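PDB 1B2P: protein (lectin) from Hyacinthoides hispanica, which binds mannose as a bulb lectin of the monocot mannose-binding lectin family, with four copies of the chain in the assembly. Local coordinates for residues Q8-N12 against H13-L17. Residues are numbered along the deposited sequence; the frame is centred on the assembly and turned at random.
Sequences QPDDN and HPQIL
Q15 reaches back across a loop of the bulb-type lectin fold and ends among the backbone groups of Q8, D10 and N12; the loop, pinned by an Asx turn at D10, joins strand 3-5 to strand 16-18. The Q15 CB points toward residues 8-12, and CG, set beside the backbone N (chi1 -59°), passes N12 O at 3.4 Å. From there the chain runs extended, which carries CD to 3.5 Å from N12 O and 3.7 Å from Q8 N. The end amide of Q15 lies beside Q8 N, Q8 O and N12 O. The Q15 and Q8 side chains cross at about a right angle, their amide planes 46° apart. Q8 CG comes to 4.1 Å from Q15 CD. Within the loop, N12 N donates to D10 OD1 (2.8 Å, 152° at the hydrogen), nearly in line with the carboxylate C-O bond. P9 centres an inverse gamma turn, closed by a weak bond from D10 N to Q8 O (3.0 Å). D102 of a second subunit packs on D10 and N12, and P101 of that subunit on H13. The H13 ring meets D11 O with its edge, CD2 standing 3.1 Å from that oxygen in the ring plane.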
loop_
_atom_site.group_PDB
_atom_site.type_symbol
_atom_site.label_atom_id
_atom_site.label_comp_id
_atom_site.label_asym_id
_atom_site.label_seq_id
_atom_site.Cartn_x
_atom_site.Cartn_y
_atom_site.Cartn_z
ATOM N N GLN A 8 -20.053 6.414 12.482
ATOM C CA GLN A 8 -21.128 5.381 12.473
ATOM C C GLN A 8 -20.644 4.198 13.310
ATOM O O GLN A 8 -19.509 3.989 13.605
ATOM C CB GLN A 8 -21.221 4.923 10.958
ATOM C CG GLN A 8 -19.896 4.439 10.404
ATOM C CD GLN A 8 -20.039 4.170 8.885
ATOM O OE1 GLN A 8 -20.314 3.056 8.366
ATOM N NE2 GLN A 8 -19.721 5.251 8.164
ATOM N N PRO A 9 -21.675 3.347 13.618
ATOM C CA PRO A 9 -21.339 2.246 14.586
ATOM C C PRO A 9 -20.925 0.996 13.868
ATOM O O PRO A 9 -21.627 -0.081 13.892
ATOM C CB PRO A 9 -22.755 1.996 15.161
ATOM C CG PRO A 9 -23.777 2.358 14.167
ATOM C CD PRO A 9 -23.086 3.494 13.409
ATOM N N ASP A 10 -19.811 0.978 13.255
ATOM C CA ASP A 10 -19.225 -0.208 12.598
ATOM C C ASP A 10 -17.736 0.026 12.494
ATOM O O ASP A 10 -17.275 1.094 12.966
ATOM C CB ASP A 10 -19.946 -0.482 11.309
ATOM C CG ASP A 10 -19.763 0.687 10.300
ATOM O OD1 ASP A 10 -18.578 1.124 10.188
ATOM O OD2 ASP A 10 -20.818 1.115 9.799
ATOM N N ASP A 11 -16.982 -0.894 12.006
ATOM C CA ASP A 11 -15.553 -0.845 12.082
ATOM C C ASP A 11 -14.966 -0.161 10.811
ATOM O O ASP A 11 -13.750 -0.329 10.637
ATOM C CB ASP A 11 -14.908 -2.198 12.149
ATOM C CG ASP A 11 -15.174 -3.246 13.157
ATOM O OD1 ASP A 11 -15.510 -2.891 14.295
ATOM O OD2 ASP A 11 -14.984 -4.434 12.778
ATOM N N ASN A 12 -15.772 0.733 10.226
ATOM C CA ASN A 12 -15.106 1.396 9.082
ATOM C C ASN A 12 -14.201 2.475 9.778
ATOM O O ASN A 12 -14.731 3.120 10.677
ATOM C CB ASN A 12 -16.195 2.041 8.268
ATOM C CG ASN A 12 -17.022 1.051 7.430
ATOM O OD1 ASN A 12 -18.223 1.332 7.211
ATOM N ND2 ASN A 12 -16.348 0.069 7.036
ATOM N N HIS A 13 -13.037 2.549 9.236
ATOM C CA HIS A 13 -12.083 3.530 9.766
ATOM C C HIS A 13 -11.226 4.060 8.655
ATOM O O HIS A 13 -11.027 3.317 7.678
ATOM C CB HIS A 13 -11.179 2.882 10.843
ATOM C CG HIS A 13 -10.424 1.739 10.210
ATOM N ND1 HIS A 13 -9.122 1.874 9.746
ATOM C CD2 HIS A 13 -10.785 0.438 9.940
ATOM C CE1 HIS A 13 -8.735 0.724 9.204
ATOM N NE2 HIS A 13 -9.710 -0.148 9.288
ATOM N N PRO A 14 -10.677 5.240 8.804
ATOM C CA PRO A 14 -10.882 6.159 9.851
ATOM C C PRO A 14 -12.185 6.902 9.833
ATOM O O PRO A 14 -12.736 7.166 8.749
ATOM C CB PRO A 14 -9.731 7.151 9.783
ATOM C CG PRO A 14 -9.469 7.233 8.310
ATOM C CD PRO A 14 -9.804 5.864 7.777
ATOM N N GLN A 15 -12.607 7.310 11.039
ATOM C CA GLN A 15 -13.745 8.186 11.165
ATOM C C GLN A 15 -13.319 9.556 11.846
ATOM O O GLN A 15 -14.238 10.358 12.031
ATOM C CB GLN A 15 -14.892 7.662 12.030
ATOM C CG GLN A 15 -15.418 6.320 11.433
ATOM C CD GLN A 15 -16.452 5.631 12.357
ATOM O OE1 GLN A 15 -16.702 4.366 12.171
ATOM N NE2 GLN A 15 -17.173 6.330 13.110
ATOM N N ILE A 16 -12.075 9.634 12.070
ATOM C CA ILE A 16 -11.700 10.990 12.676
ATOM C C ILE A 16 -10.296 11.126 12.177
ATOM O O ILE A 16 -9.477 10.188 12.026
ATOM C CB ILE A 16 -11.565 10.785 14.209
ATOM C CG1 ILE A 16 -12.933 10.509 14.859
ATOM C CG2 ILE A 16 -10.950 12.132 14.705
ATOM C CD1 ILE A 16 -12.850 10.462 16.410
ATOM N N LEU A 17 -9.921 12.407 11.810
ATOM C CA LEU A 17 -8.506 12.722 11.611
ATOM C C LEU A 17 -8.043 13.587 12.821
ATOM O O LEU A 17 -8.598 14.671 12.904
ATOM C CB LEU A 17 -8.428 13.588 10.371
ATOM C CG LEU A 17 -8.294 13.027 8.988
ATOM C CD1 LEU A 17 -7.828 14.183 8.066
ATOM C CD2 LEU A 17 -7.305 11.871 8.877
#